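Ferric vibriobactin ABC transporter, periplasmic ferric vibriobactin-binding protein (Vibrio cholerae, PDB 3R5T) binds the iron-loaded siderophore ferric vibriobactin in the periplasm and probably delivers it to an ABC transporter for iron uptake. Local coordinates at residues Ile90-Ile95 against Thr113-Tyr118; Lys24-Thr29 against Ile40-Ile45; Ile217-Leu222 against Leu244-Leu249. All blocks are in the same frame, centred on the assembly; numbering follows the deposited sequence.

Interaction 1: residues Ile90-Ile95 against Thr113-Tyr118; sequences IVVSMI and TILVDY. With MOH (methanol), chain D.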
ATOM      1  N   ILE A  90      -4.879  17.170  -9.273  1.00 14.56           N
ATOM      2  CA  ILE A  90      -4.596  15.881  -9.905  1.00 16.60           C
ATOM      3  C   ILE A  90      -3.425  15.230  -9.179  1.00 17.75           C
ATOM      4  O   ILE A  90      -2.387  15.869  -8.983  1.00 18.42           O
ATOM      5  CB  ILE A  90      -4.259  16.057 -11.414  1.00 17.39           C
ATOM      6  CG1 ILE A  90      -5.460  16.644 -12.156  1.00 17.85           C
ATOM      7  CG2 ILE A  90      -3.865  14.716 -12.056  1.00 18.52           C
ATOM      8  CD1 ILE A  90      -5.132  17.173 -13.546  1.00 18.98           C
ATOM      9  N   VAL A  91      -3.596  13.974  -8.758  1.00 15.17           N
ATOM     10  CA  VAL A  91      -2.564  13.289  -7.987  1.00 15.57           C
ATOM     11  C   VAL A  91      -1.888  12.204  -8.793  1.00 15.44           C
ATOM     12  O   VAL A  91      -2.562  11.420  -9.471  1.00 15.47           O
ATOM     13  CB  VAL A  91      -3.125  12.679  -6.683  1.00 15.75           C
ATOM     14  CG1 VAL A  91      -1.988  12.148  -5.829  1.00 15.58           C
ATOM     15  CG2 VAL A  91      -3.943  13.722  -5.921  1.00 15.75           C
ATOM     16  N   VAL A  92      -0.558  12.207  -8.751  1.00 16.07           N
ATOM     17  CA  VAL A  92       0.279  11.310  -9.550  1.00 14.83           C
ATOM     18  C   VAL A  92       1.267  10.587  -8.648  1.00 13.88           C
ATOM     19  O   VAL A  92       1.761  11.166  -7.692  1.00 14.83           O
ATOM     20  CB  VAL A  92       1.065  12.118 -10.628  1.00 15.69           C
ATOM     21  CG1 VAL A  92       1.902  11.213 -11.501  1.00 16.67           C
ATOM     22  CG2 VAL A  92       0.125  12.948 -11.507  1.00 16.59           C
ATOM     23  N   SER A  93       1.554   9.325  -8.950  1.00 14.42           N
ATOM     24  CA  SER A  93       2.540   8.559  -8.201  1.00 14.23           C
ATOM     25  C   SER A  93       3.876   8.561  -8.903  1.00 14.16           C
ATOM     26  O   SER A  93       3.952   8.672 -10.134  1.00 15.44           O
ATOM     27  CB  SER A  93       2.062   7.130  -7.947  1.00 14.27           C
ATOM     28  OG  SER A  93       1.961   6.416  -9.158  1.00 14.91           O
ATOM     29  N   MET A  94       4.925   8.429  -8.096  1.00 15.68           N
ATOM     30  CA  MET A  94       6.308   8.529  -8.551  1.00 18.03           C
ATOM     31  C   MET A  94       6.819   7.271  -9.256  1.00 18.73           C
ATOM     32  O   MET A  94       7.561   7.354 -10.240  1.00 21.13           O
ATOM     33  CB  MET A  94       7.185   8.811  -7.327  1.00 20.51           C
ATOM     34  CG  MET A  94       8.647   9.053  -7.620  1.00 23.34           C
ATOM     35  SD  MET A  94       8.862  10.655  -8.402  1.00 26.37           S
ATOM     36  CE  MET A  94      10.627  10.878  -8.218  1.00 27.75           C
ATOM     37  N   ILE A  95       6.436   6.109  -8.734  1.00 16.49           N
ATOM     38  CA  ILE A  95       6.931   4.826  -9.252  1.00 16.51           C
ATOM     39  C   ILE A  95       5.931   3.711  -8.995  1.00 14.93           C
ATOM     40  O   ILE A  95       5.308   3.657  -7.927  1.00 14.64           O
ATOM     41  CB  ILE A  95       8.308   4.456  -8.646  1.00 17.52           C
ATOM     42  CG1 ILE A  95       8.817   3.123  -9.196  1.00 16.10           C
ATOM     43  CG2 ILE A  95       8.215   4.412  -7.118  1.00 16.24           C
ATOM     44  CD1 ILE A  95      10.323   2.888  -8.931  1.00 14.89           C
ATOM     45  N   THR A 113      -1.186  19.870 -10.295  1.00 17.22           N
ATOM     46  CA  THR A 113      -0.842  18.452 -10.300  1.00 18.69           C
ATOM     47  C   THR A 113       0.297  18.190  -9.319  1.00 17.78           C
ATOM     48  O   THR A 113       1.324  18.865  -9.364  1.00 19.28           O
ATOM     49  CB  THR A 113      -0.462  18.017 -11.736  1.00 19.66           C
ATOM     50  OG1 THR A 113      -1.595  18.212 -12.581  1.00 18.86           O
ATOM     51  CG2 THR A 113      -0.062  16.548 -11.800  1.00 17.05           C
ATOM     52  N   ILE A 114       0.092  17.226  -8.426  1.00 15.97           N
ATOM     53  CA  ILE A 114       1.096  16.876  -7.422  1.00 17.56           C
ATOM     54  C   ILE A 114       1.594  15.439  -7.586  1.00 17.93           C
ATOM     55  O   ILE A 114       0.898  14.581  -8.148  1.00 16.96           O
ATOM     56  CB  ILE A 114       0.591  17.129  -5.982  1.00 16.92           C
ATOM     57  CG1 ILE A 114      -0.589  16.196  -5.620  1.00 16.28           C
ATOM     58  CG2 ILE A 114       0.272  18.623  -5.803  1.00 17.39           C
ATOM     59  CD1 ILE A 114      -0.936  16.217  -4.114  1.00 14.81           C
ATOM     60  N   LEU A 115       2.807  15.202  -7.097  1.00 18.74           N
ATOM     61  CA  LEU A 115       3.511  13.939  -7.298  1.00 17.80           C
ATOM     62  C   LEU A 115       4.015  13.413  -5.947  1.00 18.36           C
ATOM     63  O   LEU A 115       4.780  14.095  -5.247  1.00 17.36           O
ATOM     64  CB  LEU A 115       4.682  14.183  -8.253  1.00 16.33           C
ATOM     65  CG  LEU A 115       5.675  13.064  -8.540  1.00 15.33           C
ATOM     66  CD1 LEU A 115       4.983  11.889  -9.216  1.00 16.24           C
ATOM     67  CD2 LEU A 115       6.835  13.568  -9.381  1.00 15.83           C
ATOM     68  N   VAL A 116       3.576  12.198  -5.600  1.00 17.53           N
ATOM     69  CA  VAL A 116       3.897  11.556  -4.331  1.00 18.37           C
ATOM     70  C   VAL A 116       4.464  10.165  -4.590  1.00 15.74           C
ATOM     71  O   VAL A 116       4.166   9.525  -5.602  1.00 15.79           O
ATOM     72  CB  VAL A 116       2.652  11.456  -3.403  1.00 17.81           C
ATOM     73  CG1 VAL A 116       2.150  12.855  -3.049  1.00 18.00           C
ATOM     74  CG2 VAL A 116       1.538  10.624  -4.060  1.00 15.26           C
ATOM     75  N   ASP A 117       5.315   9.706  -3.683  1.00 17.60           N
ATOM     76  CA  ASP A 117       5.877   8.370  -3.773  1.00 18.40           C
ATOM     77  C   ASP A 117       5.341   7.549  -2.614  1.00 18.35           C
ATOM     78  O   ASP A 117       5.642   7.833  -1.447  1.00 18.12           O
ATOM     79  CB  ASP A 117       7.400   8.439  -3.735  1.00 16.94           C
ATOM     80  CG  ASP A 117       8.055   7.092  -4.005  1.00 17.36           C
ATOM     81  OD1 ASP A 117       7.332   6.076  -4.122  1.00 16.71           O
ATOM     82  OD2 ASP A 117       9.300   7.072  -4.097  1.00 20.63           O
ATOM     83  N   TYR A 118       4.522   6.553  -2.921  1.00 16.77           N
ATOM     84  CA  TYR A 118       3.950   5.703  -1.893  1.00 16.25           C
ATOM     85  C   TYR A 118       4.841   4.515  -1.553  1.00 16.10           C
ATOM     86  O   TYR A 118       4.527   3.742  -0.644  1.00 18.65           O
ATOM     87  CB  TYR A 118       2.563   5.215  -2.299  1.00 16.23           C
ATOM     88  CG  TYR A 118       2.538   4.468  -3.618  1.00 16.41           C
ATOM     89  CD1 TYR A 118       3.168   3.233  -3.761  1.00 15.66           C
ATOM     90  CD2 TYR A 118       1.854   4.983  -4.715  1.00 15.89           C
ATOM     91  CE1 TYR A 118       3.133   2.533  -4.971  1.00 14.85           C
ATOM     92  CE2 TYR A 118       1.813   4.305  -5.920  1.00 14.39           C
ATOM     93  CZ  TYR A 118       2.446   3.071  -6.059  1.00 13.94           C
ATOM     94  OH  TYR A 118       2.377   2.403  -7.274  1.00 12.20           O
TER
HETATM   95  C   MOH D   3       7.002  11.840  -1.955  1.00 15.88           C
HETATM   96  O   MOH D   3       5.780  11.301  -1.459  1.00 19.71           O
HETATM   97  O   HOH W   1       5.207   5.843  -5.818  1.00 14.84           O
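Strands 89-93 and 113-116 belong to one beta-alpha-beta unit, and they pair in parallel at the edge of a five-stranded sheet. Four backbone bonds join Ile90-Ile95 to Thr113-Tyr118: Ile114 N to Ile90 O, Val92 N to Ile114 O, Val116 N to Val92 O and Met94 N to Val116 O. Met94 N to Val116 O is 2.8 Å long but bent, with an N-H...O angle of 131°, where Ile90-Ile95 leaves the strand after Ser93. On one face, Val92 CG2 meets Thr113 CG2 at 3.6 Å, and Leu107 of helix 104-108 packs on both residues. On the other face, Val91 and Ile114 lie side by side.

Past the strands, Met94 CB touches Asp117 CB at 3.6 Å. Met94 bends at chi2 (72°), and its SD lies 3.7 Å from Leu115 CD2. A water accepts from Ile95 N and donates to Asp117 OD1 at 2.7 Å. Ser119 OG is also hydrogen-bonded to Asp117 OD1. The same water sits 3.5 Å above the plane of the Tyr118 ring, over its centre. Ser93 CB approaches Tyr118 CE2 obliquely at 3.5 Å. Asp117 N donates to a methanol, probably from the crystallisation liquor.

Ile95 and Tyr118 both touch the bound vibriobactin. Asp98 and Arg269 hydrogen-bond to Tyr118 OH, and Asp117 OD2 forms a salt bridge with Arg212. The contact thus passes from a largely apolar strand pair to a polar, water-bridged end at the siderophore pocket.

Interaction 2: residues Lys24-Thr29 against Ile40-Ile45; sequences KRILST and IDAPVI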
ATOM      1  N   LYS A  24     -11.492  20.693  -3.980  1.00 16.49           N
ATOM      2  CA  LYS A  24     -12.810  20.115  -3.746  1.00 15.41           C
ATOM      3  C   LYS A  24     -13.179  19.041  -4.790  1.00 16.84           C
ATOM      4  O   LYS A  24     -14.179  18.336  -4.643  1.00 19.98           O
ATOM      5  CB  LYS A  24     -13.870  21.225  -3.725  1.00 21.64           C
ATOM      6  CG  LYS A  24     -13.641  22.259  -2.612  1.00 22.40           C
ATOM      7  CD  LYS A  24     -13.759  21.602  -1.240  1.00 22.60           C
ATOM      8  CE  LYS A  24     -13.224  22.488  -0.098  1.00 30.34           C
ATOM      9  NZ  LYS A  24     -13.907  23.807  -0.013  1.00 34.47           N
ATOM     10  N   ARG A  25     -12.370  18.906  -5.839  1.00 15.59           N
ATOM     11  CA  ARG A  25     -12.668  17.954  -6.908  1.00 16.35           C
ATOM     12  C   ARG A  25     -11.370  17.281  -7.291  1.00 18.30           C
ATOM     13  O   ARG A  25     -10.718  17.675  -8.257  1.00 18.64           O
ATOM     14  CB  ARG A  25     -13.283  18.650  -8.138  1.00 17.51           C
ATOM     15  CG  ARG A  25     -14.613  19.343  -7.876  1.00 21.91           C
ATOM     16  CD  ARG A  25     -15.801  18.470  -8.276  1.00 26.89           C
ATOM     17  NE  ARG A  25     -15.744  17.973  -9.657  1.00 23.80           N
ATOM     18  CZ  ARG A  25     -16.418  16.907 -10.073  1.00 25.03           C
ATOM     19  NH1 ARG A  25     -17.208  16.266  -9.226  1.00 25.43           N
ATOM     20  NH2 ARG A  25     -16.320  16.488 -11.333  1.00 29.53           N
ATOM     21  N   ILE A  26     -10.983  16.279  -6.511  1.00 17.76           N
ATOM     22  CA  ILE A  26      -9.669  15.662  -6.669  1.00 16.89           C
ATOM     23  C   ILE A  26      -9.741  14.463  -7.618  1.00 15.48           C
ATOM     24  O   ILE A  26     -10.608  13.612  -7.471  1.00 15.97           O
ATOM     25  CB  ILE A  26      -9.112  15.180  -5.311  1.00 16.16           C
ATOM     26  CG1 ILE A  26      -9.056  16.331  -4.295  1.00 14.22           C
ATOM     27  CG2 ILE A  26      -7.752  14.532  -5.494  1.00 16.15           C
ATOM     28  CD1 ILE A  26      -8.964  15.879  -2.846  1.00 14.81           C
ATOM     29  N   LEU A  27      -8.809  14.410  -8.565  1.00 17.03           N
ATOM     30  CA  LEU A  27      -8.728  13.312  -9.534  1.00 15.36           C
ATOM     31  C   LEU A  27      -7.439  12.537  -9.299  1.00 16.27           C
ATOM     32  O   LEU A  27      -6.343  13.103  -9.349  1.00 16.73           O
ATOM     33  CB  LEU A  27      -8.763  13.856 -10.977  1.00 14.09           C
ATOM     34  CG  LEU A  27      -8.894  12.801 -12.079  1.00 15.10           C
ATOM     35  CD1 LEU A  27      -9.713  13.326 -13.234  1.00 16.49           C
ATOM     36  CD2 LEU A  27      -7.525  12.359 -12.519  1.00 16.45           C
ATOM     37  N   SER A  28      -7.566  11.242  -9.032  1.00 14.16           N
ATOM     38  CA  SER A  28      -6.379  10.435  -8.810  1.00 14.46           C
ATOM     39  C   SER A  28      -5.984   9.668 -10.053  1.00 15.59           C
ATOM     40  O   SER A  28      -6.820   8.972 -10.655  1.00 15.63           O
ATOM     41  CB  SER A  28      -6.599   9.442  -7.674  1.00 15.15           C
ATOM     42  OG  SER A  28      -5.468   8.597  -7.573  1.00 15.06           O
ATOM     43  N   THR A  29      -4.723   9.816 -10.457  1.00 16.42           N
ATOM     44  CA  THR A  29      -4.210   9.050 -11.596  1.00 15.74           C
ATOM     45  C   THR A  29      -3.512   7.758 -11.191  1.00 16.19           C
ATOM     46  O   THR A  29      -2.998   7.043 -12.059  1.00 16.41           O
ATOM     47  CB  THR A  29      -3.225   9.866 -12.480  1.00 15.15           C
ATOM     48  OG1 THR A  29      -1.993  10.093 -11.772  1.00 14.76           O
ATOM     49  CG2 THR A  29      -3.836  11.212 -12.873  1.00 15.60           C
ATOM     50  N   ILE A  40      -8.869   9.326   4.309  1.00 16.89           N
ATOM     51  CA  ILE A  40      -8.975  10.623   4.980  1.00 16.28           C
ATOM     52  C   ILE A  40     -10.196  11.425   4.554  1.00 18.85           C
ATOM     53  O   ILE A  40     -10.294  12.618   4.859  1.00 17.79           O
ATOM     54  CB  ILE A  40      -7.699  11.476   4.819  1.00 16.04           C
ATOM     55  CG1 ILE A  40      -7.479  11.871   3.353  1.00 17.98           C
ATOM     56  CG2 ILE A  40      -6.481  10.704   5.356  1.00 14.33           C
ATOM     57  CD1 ILE A  40      -6.349  12.910   3.164  1.00 20.90           C
ATOM     58  N   ASP A  41     -11.124  10.758   3.870  1.00 15.60           N
ATOM     59  CA  ASP A  41     -12.353  11.394   3.389  1.00 21.45           C
ATOM     60  C   ASP A  41     -12.094  12.588   2.481  1.00 19.04           C
ATOM     61  O   ASP A  41     -12.832  13.571   2.512  1.00 20.73           O
ATOM     62  CB  ASP A  41     -13.234  11.824   4.562  1.00 26.77           C
ATOM     63  CG  ASP A  41     -13.764  10.656   5.351  1.00 34.10           C
ATOM     64  OD1 ASP A  41     -14.012   9.590   4.751  1.00 33.49           O
ATOM     65  OD2 ASP A  41     -13.922  10.800   6.580  1.00 37.71           O
ATOM     66  N   ALA A  42     -11.049  12.511   1.667  1.00 16.45           N
ATOM     67  CA  ALA A  42     -10.797  13.581   0.710  1.00 16.59           C
ATOM     68  C   ALA A  42     -11.810  13.473  -0.433  1.00 15.76           C
ATOM     69  O   ALA A  42     -12.267  12.381  -0.770  1.00 16.94           O
ATOM     70  CB  ALA A  42      -9.382  13.497   0.163  1.00 17.17           C
ATOM     71  N   PRO A  43     -12.170  14.615  -1.014  1.00 15.34           N
ATOM     72  CA  PRO A  43     -13.183  14.636  -2.075  1.00 16.66           C
ATOM     73  C   PRO A  43     -12.612  14.185  -3.408  1.00 18.50           C
ATOM     74  O   PRO A  43     -12.504  14.957  -4.369  1.00 19.49           O
ATOM     75  CB  PRO A  43     -13.605  16.102  -2.120  1.00 19.04           C
ATOM     76  CG  PRO A  43     -12.404  16.856  -1.587  1.00 18.70           C
ATOM     77  CD  PRO A  43     -11.790  15.969  -0.567  1.00 15.76           C
ATOM     78  N   VAL A  44     -12.218  12.914  -3.449  1.00 15.11           N
ATOM     79  CA  VAL A  44     -11.743  12.308  -4.684  1.00 15.35           C
ATOM     80  C   VAL A  44     -12.955  11.920  -5.521  1.00 19.71           C
ATOM     81  O   VAL A  44     -13.854  11.209  -5.069  1.00 23.24           O
ATOM     82  CB  VAL A  44     -10.758  11.113  -4.451  1.00 16.19           C
ATOM     83  CG1 VAL A  44     -11.354  10.072  -3.501  1.00 17.92           C
ATOM     84  CG2 VAL A  44     -10.344  10.506  -5.798  1.00 16.36           C
ATOM     85  N   ILE A  45     -12.998  12.446  -6.727  1.00 16.33           N
ATOM     86  CA  ILE A  45     -14.210  12.311  -7.527  1.00 17.88           C
ATOM     87  C   ILE A  45     -14.041  11.364  -8.722  1.00 16.93           C
ATOM     88  O   ILE A  45     -15.015  11.017  -9.387  1.00 19.05           O
ATOM     89  CB  ILE A  45     -14.812  13.705  -7.907  1.00 19.04           C
ATOM     90  CG1 ILE A  45     -13.755  14.602  -8.549  1.00 21.66           C
ATOM     91  CG2 ILE A  45     -15.370  14.386  -6.666  1.00 17.49           C
ATOM     92  CD1 ILE A  45     -13.393  14.236  -9.974  1.00 22.69           C
TER
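Ile26 O accepts a hydrogen bond from Ile45 N at 2.8 Å, with an N-H...O angle of 168°, and the donor lies in the carbonyl plane. Val44 CA adds a CA-H...O contact to the same oxygen at 3.3 Å. This pairing closes the beta-alpha-beta unit of strand 26-28, helix 31-39 and strand 44-49, in which the two strands run parallel. Ile26 N returns a bond to Pro43 O, so Ile26 is held through both its N and its O.

The turn into the second strand is compact. A Schellman motif ends helix 31-39, with Asp41 at positive phi as its C-prime residue. Pro43 is then the centre of an inverse gamma turn, closed by Val44 N to Ala42 O.

The Ile26 side chain runs obliquely to that of Pro43. Ile26 CD1 is 3.6 Å from Pro43 CD and 3.9 Å from Ala42 CB. CG1 of Ile26 is anti to the carbonyl carbon (chi1 -56°), beside the backbone N, on the way to that methyl. Val91 of the next strand and Thr134 of helix 123-134 also touch Ile26. Pro43 CB packs on Lys24 O at 3.4 Å.

Nearer the surface, Arg25 and Ile45 cross at about a right angle. The Arg25 chain bends at chi2 and chi3, and its guanidinium lies against the isoleucine while NH2 donates to Glu85 O. Ile45 CG1 sits 3.8 Å above the guanidinium plane, over its centre, and Ile45 CG2 is 3.7 Å from Arg25 NH1.

Interaction 3: residues Ile217-Leu222 against Leu244-Leu249; sequences IHYEHL and LHDPIL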
ATOM      1  N   ILE A 217      14.050  -9.864  -6.845  1.00 17.05           N
ATOM      2  CA  ILE A 217      15.184 -10.783  -6.745  1.00 15.97           C
ATOM      3  C   ILE A 217      15.010 -12.017  -7.650  1.00 18.00           C
ATOM      4  O   ILE A 217      13.887 -12.448  -7.907  1.00 19.17           O
ATOM      5  CB  ILE A 217      15.385 -11.256  -5.270  1.00 18.73           C
ATOM      6  CG1 ILE A 217      14.194 -12.114  -4.824  1.00 19.52           C
ATOM      7  CG2 ILE A 217      15.602 -10.057  -4.326  1.00 20.21           C
ATOM      8  CD1 ILE A 217      14.347 -12.742  -3.458  1.00 17.82           C
ATOM      9  N   HIS A 218      16.120 -12.601  -8.104  1.00 18.33           N
ATOM     10  CA  HIS A 218      16.048 -13.912  -8.741  1.00 19.49           C
ATOM     11  C   HIS A 218      15.431 -14.900  -7.757  1.00 21.66           C
ATOM     12  O   HIS A 218      15.665 -14.818  -6.538  1.00 19.59           O
ATOM     13  CB  HIS A 218      17.419 -14.413  -9.177  1.00 21.42           C
ATOM     14  CG  HIS A 218      18.050 -13.598 -10.260  1.00 24.70           C
ATOM     15  ND1 HIS A 218      19.396 -13.666 -10.548  1.00 30.42           N
ATOM     16  CD2 HIS A 218      17.526 -12.701 -11.126  1.00 25.95           C
ATOM     17  CE1 HIS A 218      19.674 -12.847 -11.547  1.00 32.89           C
ATOM     18  NE2 HIS A 218      18.558 -12.246 -11.912  1.00 29.52           N
ATOM     19  N   TYR A 219      14.641 -15.820  -8.302  1.00 21.10           N
ATOM     20  CA  TYR A 219      13.925 -16.828  -7.534  1.00 22.03           C
ATOM     21  C   TYR A 219      14.803 -17.547  -6.516  1.00 21.88           C
ATOM     22  O   TYR A 219      14.387 -17.750  -5.375  1.00 21.14           O
ATOM     23  CB  TYR A 219      13.341 -17.850  -8.500  1.00 21.24           C
ATOM     24  CG  TYR A 219      12.767 -19.092  -7.858  1.00 19.42           C
ATOM     25  CD1 TYR A 219      13.404 -20.318  -7.998  1.00 19.26           C
ATOM     26  CD2 TYR A 219      11.596 -19.042  -7.116  1.00 17.98           C
ATOM     27  CE1 TYR A 219      12.885 -21.466  -7.442  1.00 21.94           C
ATOM     28  CE2 TYR A 219      11.069 -20.190  -6.537  1.00 19.95           C
ATOM     29  CZ  TYR A 219      11.729 -21.392  -6.696  1.00 20.87           C
ATOM     30  OH  TYR A 219      11.220 -22.544  -6.157  1.00 22.88           O
ATOM     31  N   GLU A 220      16.001 -17.935  -6.938  1.00 19.46           N
ATOM     32  CA  GLU A 220      16.907 -18.713  -6.083  1.00 21.75           C
ATOM     33  C   GLU A 220      17.179 -18.056  -4.732  1.00 21.30           C
ATOM     34  O   GLU A 220      17.432 -18.743  -3.738  1.00 22.55           O
ATOM     35  CB  GLU A 220      18.252 -18.989  -6.779  1.00 26.44           C
ATOM     36  CG  GLU A 220      18.182 -20.008  -7.893  1.00 31.80           C
ATOM     37  CD  GLU A 220      17.341 -19.525  -9.047  1.00 39.34           C
ATOM     38  OE1 GLU A 220      17.413 -18.311  -9.354  1.00 36.35           O
ATOM     39  OE2 GLU A 220      16.612 -20.356  -9.637  1.00 41.36           O
ATOM     40  N   HIS A 221      17.165 -16.728  -4.684  1.00 17.78           N
ATOM     41  CA  HIS A 221      17.438 -16.041  -3.419  1.00 19.25           C
ATOM     42  C   HIS A 221      16.397 -16.324  -2.335  1.00 18.73           C
ATOM     43  O   HIS A 221      16.685 -16.142  -1.145  1.00 20.46           O
ATOM     44  CB  HIS A 221      17.591 -14.529  -3.616  1.00 22.58           C
ATOM     45  CG  HIS A 221      18.839 -14.130  -4.346  1.00 24.21           C
ATOM     46  ND1 HIS A 221      20.104 -14.379  -3.858  1.00 25.19           N
ATOM     47  CD2 HIS A 221      19.011 -13.477  -5.520  1.00 24.82           C
ATOM     48  CE1 HIS A 221      21.002 -13.906  -4.706  1.00 25.58           C
ATOM     49  NE2 HIS A 221      20.364 -13.354  -5.724  1.00 25.22           N
ATOM     50  N   LEU A 222      15.188 -16.717  -2.734  1.00 20.97           N
ATOM     51  CA  LEU A 222      14.169 -17.092  -1.753  1.00 19.84           C
ATOM     52  C   LEU A 222      14.660 -18.181  -0.812  1.00 21.57           C
ATOM     53  O   LEU A 222      14.282 -18.209   0.365  1.00 21.09           O
ATOM     54  CB  LEU A 222      12.877 -17.559  -2.437  1.00 18.90           C
ATOM     55  CG  LEU A 222      12.001 -16.514  -3.141  1.00 17.61           C
ATOM     56  CD1 LEU A 222      10.826 -17.221  -3.788  1.00 20.00           C
ATOM     57  CD2 LEU A 222      11.520 -15.427  -2.167  1.00 17.31           C
ATOM     58  N   LEU A 244       4.445 -23.114   0.503  1.00 26.82           N
ATOM     59  CA  LEU A 244       4.817 -24.153   1.463  1.00 27.53           C
ATOM     60  C   LEU A 244       5.257 -25.448   0.796  1.00 28.95           C
ATOM     61  O   LEU A 244       6.130 -26.153   1.307  1.00 29.07           O
ATOM     62  CB  LEU A 244       3.630 -24.456   2.364  1.00 29.10           C
ATOM     63  CG  LEU A 244       3.442 -23.660   3.639  1.00 28.95           C
ATOM     64  CD1 LEU A 244       1.957 -23.480   3.913  1.00 31.91           C
ATOM     65  CD2 LEU A 244       4.170 -24.342   4.823  1.00 26.38           C
ATOM     66  N   HIS A 245       4.643 -25.769  -0.337  1.00 27.11           N
ATOM     67  CA  HIS A 245       4.912 -27.036  -1.010  1.00 28.08           C
ATOM     68  C   HIS A 245       5.878 -26.917  -2.183  1.00 27.66           C
ATOM     69  O   HIS A 245       6.113 -27.889  -2.890  1.00 31.19           O
ATOM     70  CB  HIS A 245       3.606 -27.708  -1.450  1.00 32.92           C
ATOM     71  CG  HIS A 245       2.794 -28.233  -0.309  1.00 37.70           C
ATOM     72  ND1 HIS A 245       1.738 -27.536   0.236  1.00 38.80           N
ATOM     73  CD2 HIS A 245       2.900 -29.377   0.409  1.00 40.13           C
ATOM     74  CE1 HIS A 245       1.222 -28.230   1.234  1.00 40.91           C
ATOM     75  NE2 HIS A 245       1.909 -29.351   1.360  1.00 41.70           N
ATOM     76  N   ASP A 246       6.447 -25.734  -2.384  1.00 25.02           N
ATOM     77  CA  ASP A 246       7.444 -25.555  -3.428  1.00 21.66           C
ATOM     78  C   ASP A 246       8.680 -26.352  -3.021  1.00 24.03           C
ATOM     79  O   ASP A 246       9.328 -26.012  -2.043  1.00 25.51           O
ATOM     80  CB  ASP A 246       7.785 -24.073  -3.569  1.00 21.62           C
ATOM     81  CG  ASP A 246       8.830 -23.801  -4.633  1.00 22.39           C
ATOM     82  OD1 ASP A 246       9.561 -24.733  -5.019  1.00 23.12           O
ATOM     83  OD2 ASP A 246       8.929 -22.638  -5.078  1.00 22.51           O
ATOM     84  N   PRO A 247       9.007 -27.417  -3.768  1.00 24.26           N
ATOM     85  CA  PRO A 247      10.075 -28.331  -3.336  1.00 25.88           C
ATOM     86  C   PRO A 247      11.421 -27.637  -3.174  1.00 25.71           C
ATOM     87  O   PRO A 247      12.216 -28.035  -2.324  1.00 24.72           O
ATOM     88  CB  PRO A 247      10.157 -29.361  -4.477  1.00 26.25           C
ATOM     89  CG  PRO A 247       8.887 -29.243  -5.192  1.00 29.77           C
ATOM     90  CD  PRO A 247       8.443 -27.816  -5.068  1.00 26.11           C
ATOM     91  N   ILE A 248      11.680 -26.623  -3.990  1.00 22.67           N
ATOM     92  CA  ILE A 248      12.938 -25.899  -3.884  1.00 23.81           C
ATOM     93  C   ILE A 248      13.088 -25.210  -2.516  1.00 21.23           C
ATOM     94  O   ILE A 248      14.196 -25.117  -1.985  1.00 24.55           O
ATOM     95  CB  ILE A 248      13.091 -24.882  -5.040  1.00 26.35           C
ATOM     96  CG1 ILE A 248      13.044 -25.595  -6.403  1.00 27.85           C
ATOM     97  CG2 ILE A 248      14.361 -24.049  -4.866  1.00 25.92           C
ATOM     98  CD1 ILE A 248      14.182 -26.534  -6.645  1.00 30.75           C
ATOM     99  N   LEU A 249      11.971 -24.783  -1.931  1.00 23.27           N
ATOM    100  CA  LEU A 249      11.988 -24.025  -0.673  1.00 23.43           C
ATOM    101  C   LEU A 249      11.817 -24.894   0.579  1.00 26.77           C
ATOM    102  O   LEU A 249      11.635 -24.378   1.683  1.00 26.35           O
ATOM    103  CB  LEU A 249      10.889 -22.950  -0.705  1.00 21.19           C
ATOM    104  CG  LEU A 249      10.868 -22.054  -1.944  1.00 21.06           C
ATOM    105  CD1 LEU A 249       9.712 -21.056  -1.873  1.00 19.86           C
ATOM    106  CD2 LEU A 249      12.200 -21.341  -2.118  1.00 21.50           C
TER
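Ile217-Leu222 and Leu244-Leu249 are two loop segments whose backbones stay apart, the nearest CA atoms being those of Leu222 and Leu249 at 7.3 Å. Residues 219-222 have helical backbone angles without the regular bonds of a helix. Leu244-Leu249 leaves helix 237-244 and makes a short 3-10 turn at Pro247 and Ile248. The contact is therefore made by side chains.

Tyr219 and Asp246 reach toward each other tip to tip. Both extend with CG anti to the backbone N (chi1 170° and 180°). Tyr219 OH donates to Asp246 OD2 at 2.5 Å, a short bond. It meets the syn side of the carboxylate, and the ring and carboxylate planes are only 10° apart. Asp246 OD1 accepts from Ile248 N at 3.0 Å, on the anti side but well out of the carboxylate plane, in an Asx turn. Tyr170 OH is also hydrogen-bonded to Asp246 OD2.

Apolar groups pack beside this pair. Ile248 CB lies 3.2 Å from Tyr219 OH, and Ile248 CG2 lies 3.9 Å from Tyr219 CE1. Leu222 CB meets Leu249 CD2 at 3.9 Å. Pro173 and Asn177 also touch the tyrosine.

The two loops thus join at a buried carboxylate with hydrogen bonds to both its oxygens. Donation from Tyr219 OH and Ile248 N would be expected to offset its probable negative charge, and the bonds to both oxygens should limit its rotation.

Interactions 1 and 2 belong to the same parallel sheet. Strands 26-28 and 89-93 are neighbours there, and the contacts touch through Val91 N with Leu27 O and Val91 O with Thr29 OG1, both probable hydrogen bonds. Interaction 1 is the more buried, and its far end reaches the siderophore pocket. Interaction 2 is partly buried and ends in a more exposed arginine. Interaction 3 stands apart, with its centre about 34 Å from that of interaction 1 and about 41 Å from that of interaction 2. It is buried too, but joins loops next to the other five-stranded sheet. Backbone bonds dominate the first two contacts, whereas a tyrosine-carboxylate bond carries the third.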